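Local coordinates for protein EDTA monooxygenase (EDTA-degrading bacterium BNC1, PDB 5DQP) that probably acts as a flavin-dependent monooxygenase of the bacterial luciferase-like family, using reduced FMN and molecular oxygen in the breakdown of EDTA, at residues L101-T104 with L105-I109; L114-G117 with G118-W122. One frame throughout, in Å; residues are numbered along the deposited sequence.

Interaction 1 of 2, residues L101-T104 with L105-I109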
loop_
_atom_site.group_PDB
_atom_site.type_symbol
_atom_site.label_atom_id
_atom_site.label_comp_id
_atom_site.label_asym_id
_atom_site.label_seq_id
_atom_site.Cartn_x
_atom_site.Cartn_y
_atom_site.Cartn_z
ATOM N N LEU A 101 -4.246 -4.540 -11.535
ATOM C CA LEU A 101 -5.422 -3.920 -12.139
ATOM C C LEU A 101 -5.209 -2.409 -12.239
ATOM O O LEU A 101 -4.904 -1.772 -11.225
ATOM C CB LEU A 101 -6.651 -4.234 -11.312
ATOM C CG LEU A 101 -6.825 -5.751 -11.192
ATOM C CD1 LEU A 101 -7.874 -6.112 -10.158
ATOM C CD2 LEU A 101 -7.210 -6.339 -12.593
ATOM N N PRO A 102 -5.351 -1.811 -13.431
ATOM C CA PRO A 102 -5.044 -0.373 -13.588
ATOM C C PRO A 102 -5.829 0.551 -12.676
ATOM O O PRO A 102 -5.321 1.607 -12.272
ATOM C CB PRO A 102 -5.404 -0.084 -15.063
ATOM C CG PRO A 102 -5.622 -1.381 -15.705
ATOM C CD PRO A 102 -5.918 -2.405 -14.653
ATOM N N TYR A 103 -7.095 0.252 -12.413
ATOM C CA TYR A 103 -7.849 1.185 -11.587
ATOM C C TYR A 103 -7.359 1.115 -10.149
ATOM O O TYR A 103 -7.160 2.148 -9.493
ATOM C CB TYR A 103 -9.342 0.887 -11.701
ATOM C CG TYR A 103 -10.225 1.944 -11.088
ATOM C CD1 TYR A 103 -10.561 1.887 -9.746
ATOM C CD2 TYR A 103 -10.723 2.987 -11.847
ATOM C CE1 TYR A 103 -11.360 2.837 -9.174
ATOM C CE2 TYR A 103 -11.519 3.946 -11.285
ATOM C CZ TYR A 103 -11.834 3.857 -9.937
ATOM O OH TYR A 103 -12.641 4.779 -9.319
ATOM N N THR A 104 -7.095 -0.097 -9.669
ATOM C CA THR A 104 -6.523 -0.262 -8.344
ATOM C C THR A 104 -5.158 0.414 -8.239
ATOM O O THR A 104 -4.909 1.193 -7.312
ATOM C CB THR A 104 -6.426 -1.743 -8.017
ATOM O OG1 THR A 104 -7.754 -2.290 -7.999
ATOM C CG2 THR A 104 -5.787 -1.921 -6.653
ATOM N N LEU A 105 -4.267 0.154 -9.189
ATOM C CA LEU A 105 -2.936 0.753 -9.116
ATOM C C LEU A 105 -2.996 2.276 -9.210
ATOM O O LEU A 105 -2.339 2.981 -8.433
ATOM C CB LEU A 105 -2.039 0.179 -10.210
ATOM C CG LEU A 105 -0.581 0.639 -10.120
ATOM C CD1 LEU A 105 0.323 -0.416 -10.645
ATOM C CD2 LEU A 105 -0.396 1.937 -10.926
ATOM N N ALA A 106 -3.765 2.810 -10.169
ATOM C CA ALA A 106 -3.907 4.266 -10.285
ATOM C C ALA A 106 -4.338 4.877 -8.951
ATOM O O ALA A 106 -3.790 5.889 -8.482
ATOM C CB ALA A 106 -4.928 4.605 -11.385
ATOM N N ARG A 107 -5.324 4.244 -8.326
ATOM C CA ARG A 107 -5.935 4.739 -7.108
ATOM C C ARG A 107 -5.000 4.607 -5.904
ATOM O O ARG A 107 -4.972 5.482 -5.030
ATOM C CB ARG A 107 -7.228 3.963 -6.901
ATOM C CG ARG A 107 -7.667 3.855 -5.510
ATOM C CD ARG A 107 -8.969 3.100 -5.425
ATOM N NE ARG A 107 -9.804 3.743 -4.429
ATOM C CZ ARG A 107 -10.617 3.097 -3.612
ATOM N NH1 ARG A 107 -11.337 3.785 -2.746
ATOM N NH2 ARG A 107 -10.708 1.771 -3.661
ATOM N N GLN A 108 -4.213 3.534 -5.853
ATOM C CA GLN A 108 -3.331 3.335 -4.711
ATOM C C GLN A 108 -2.093 4.235 -4.787
ATOM O O GLN A 108 -1.703 4.836 -3.782
ATOM C CB GLN A 108 -2.960 1.858 -4.610
ATOM C CG GLN A 108 -4.101 1.004 -4.101
ATOM C CD GLN A 108 -3.675 -0.437 -3.857
ATOM O OE1 GLN A 108 -2.696 -0.899 -4.436
ATOM N NE2 GLN A 108 -4.408 -1.149 -2.999
ATOM N N ILE A 109 -1.494 4.387 -5.966
ATOM C CA ILE A 109 -0.397 5.352 -6.094
ATOM C C ILE A 109 -0.906 6.781 -5.876
ATOM O O ILE A 109 -0.232 7.604 -5.249
ATOM C CB ILE A 109 0.301 5.215 -7.460
ATOM C CG1 ILE A 109 0.826 3.787 -7.669
ATOM C CG2 ILE A 109 1.409 6.296 -7.634
ATOM C CD1 ILE A 109 1.896 3.362 -6.696
#
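The carbonyls of L101, P102, Y103 and T104 each accept a hydrogen bond from the amide four residues on, which makes this the opening two turns of helix 102-115, the helix of a beta-alpha-beta unit in the TIM-barrel-like fold. L101 holds the N-cap position, and its O takes the L105 N-H at 2.9 Å. The next bond, A106 N to P102 O, has the same length. Y103 O receives R107 N at 3.0 Å, and T104 O receives Q108 N at 2.8 Å. P102, which has no N-H to give, suits the first turn, where amides have no helical acceptor.

The polar ends reach past these turns: T104 OG1 bonds Y136 OH of the second subunit, R107 forms a salt bridge with D57 of that subunit, and Q108 pairs with its own counterpart there. L105 packs on A95 and W122 of the neighbouring strands, and P102 on F153 and V156 of helix 143-161. T104 and Q108 run side by side. With the threonine methyl anti to the backbone N and OG1 anti to the carbonyl carbon (chi1 -62°), CG2 rests on the glutamine amide, 3.8 Å from Q108 CD.

Interaction 2 of 2, residues L114-G117 with G118-W122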
loop_
_atom_site.group_PDB
_atom_site.type_symbol
_atom_site.label_atom_id
_atom_site.label_comp_id
_atom_site.label_asym_id
_atom_site.label_seq_id
_atom_site.Cartn_x
_atom_site.Cartn_y
_atom_site.Cartn_z
ATOM N N LEU A 114 -1.047 11.721 -2.678
ATOM C CA LEU A 114 -1.855 12.777 -2.074
ATOM C C LEU A 114 -1.756 12.743 -0.550
ATOM O O LEU A 114 -1.515 13.774 0.090
ATOM C CB LEU A 114 -3.305 12.628 -2.544
ATOM C CG LEU A 114 -4.331 13.722 -2.249
ATOM C CD1 LEU A 114 -3.853 15.042 -2.780
ATOM C CD2 LEU A 114 -5.660 13.363 -2.915
ATOM N N LEU A 115 -1.880 11.554 0.047
ATOM C CA LEU A 115 -1.799 11.457 1.499
ATOM C C LEU A 115 -0.449 11.899 2.032
ATOM O O LEU A 115 -0.374 12.415 3.157
ATOM C CB LEU A 115 -2.074 10.035 1.969
ATOM C CG LEU A 115 -3.530 9.653 2.155
ATOM C CD1 LEU A 115 -3.554 8.157 2.353
ATOM C CD2 LEU A 115 -4.183 10.403 3.356
ATOM N N SER A 116 0.639 11.681 1.278
ATOM C CA SER A 116 1.952 12.082 1.765
ATOM C C SER A 116 2.272 13.543 1.473
ATOM O O SER A 116 3.366 13.997 1.810
ATOM C CB SER A 116 3.052 11.192 1.166
ATOM O OG SER A 116 3.093 11.340 -0.237
ATOM N N GLY A 117 1.375 14.280 0.833
ATOM C CA GLY A 117 1.722 15.623 0.421
ATOM C C GLY A 117 2.435 15.708 -0.909
ATOM O O GLY A 117 3.070 16.730 -1.192
ATOM N N GLY A 118 2.335 14.682 -1.752
ATOM C CA GLY A 118 2.959 14.723 -3.069
ATOM C C GLY A 118 4.352 14.143 -3.110
ATOM O O GLY A 118 5.176 14.546 -3.955
ATOM N N ARG A 119 4.648 13.198 -2.224
ATOM C CA ARG A 119 5.996 12.689 -2.074
ATOM C C ARG A 119 6.254 11.325 -2.723
ATOM O O ARG A 119 7.364 10.823 -2.592
ATOM C CB ARG A 119 6.363 12.643 -0.575
ATOM C CG ARG A 119 6.566 14.047 0.043
ATOM C CD ARG A 119 6.114 14.055 1.466
ATOM N NE ARG A 119 7.053 13.277 2.193
ATOM C CZ ARG A 119 6.821 12.607 3.305
ATOM N NH1 ARG A 119 5.623 12.597 3.895
ATOM N NH2 ARG A 119 7.843 11.939 3.811
ATOM N N ILE A 120 5.298 10.710 -3.430
ATOM C CA ILE A 120 5.431 9.313 -3.863
ATOM C C ILE A 120 5.433 9.215 -5.391
ATOM O O ILE A 120 4.508 9.704 -6.045
ATOM C CB ILE A 120 4.305 8.426 -3.284
ATOM C CG1 ILE A 120 4.338 8.401 -1.750
ATOM C CG2 ILE A 120 4.378 7.001 -3.854
ATOM C CD1 ILE A 120 5.594 7.877 -1.160
ATOM N N GLY A 121 6.446 8.547 -5.954
ATOM C CA GLY A 121 6.455 8.167 -7.351
ATOM C C GLY A 121 6.273 6.655 -7.557
ATOM O O GLY A 121 6.221 5.858 -6.616
ATOM N N TRP A 122 6.191 6.267 -8.828
ATOM C CA TRP A 122 5.901 4.888 -9.200
ATOM C C TRP A 122 6.907 4.417 -10.242
ATOM O O TRP A 122 6.980 4.980 -11.335
ATOM C CB TRP A 122 4.471 4.764 -9.724
ATOM C CG TRP A 122 4.115 3.451 -10.373
ATOM C CD1 TRP A 122 4.474 2.201 -9.966
ATOM C CD2 TRP A 122 3.336 3.274 -11.571
ATOM N NE1 TRP A 122 3.962 1.252 -10.826
ATOM C CE2 TRP A 122 3.262 1.887 -11.820
ATOM C CE3 TRP A 122 2.699 4.155 -12.447
ATOM C CZ2 TRP A 122 2.575 1.363 -12.911
ATOM C CZ3 TRP A 122 2.014 3.639 -13.529
ATOM C CH2 TRP A 122 1.958 2.256 -13.758
#
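S116 and R119 meet through an N-H...O bond in the turn that leads from helix 102-115 into strand 120-125, with G117 and G118 between them. The R119 backbone N donates to S116 OG at 3.1 Å, with an N-H...O angle of 153°. The serine hydroxyl sits between the backbone N and the carbonyl carbon (chi1 63°), a setting that brings OG close both to this amide and to the carbonyls of V112 and N113 in the last helical turn, with which it is also hydrogen-bonded. From the strand side, I120 CG1 packs against the same oxygen at 3.5 Å.

The backbone of G118 turns through positive phi (92°), and G117, also at positive phi, ends the helix, its N returning to L114 O at 3.0 Å. A CB at either glycine would crowd the carbonyl O of the residue before it.

R119 lays CB beside S116 OG (3.5 Å), then bends at chi2 and chi3. A bond from NH1 to S116 O is weak and doubtful, since the position of that oxygen is less sure. The firmer grip of the guanidinium lies outside the turn, where NH2 bonds the carbonyls of V86 and I89. With R119 cut back to an alanine, those two carbonyls would probably lose their guanidinium donor, and with it the tie between this turn and the connection from helix 75-85 to strand 90-96.

Positive phi at G117 with two bonds back into the last turn defines a Schellman motif, here closing the helix of a beta-alpha-beta crossover.

How the interactions relate
Both interactions are mostly buried and belong to one beta-alpha-beta unit: interaction 1 starts helix 102-115, and interaction 2 ends that helix and enters strand 120-125. Their centres lie about 14 Å apart, yet they touch on the barrel-facing side, where L105 CD2 packs on W122 CZ2 at 3.6 Å and I109 CG2 lies 4.0 Å from W122 CB. Interaction 1 is a regular ladder of backbone bonds, three of whose polar side chains, T104, R107 and Q108, have partners on the second subunit. In interaction 2, a serine hydroxyl, two glycines and an arginine manage a change of direction, with polar partners mainly within the chain; there the second subunit meets leucines, L114 and L115, through its F73.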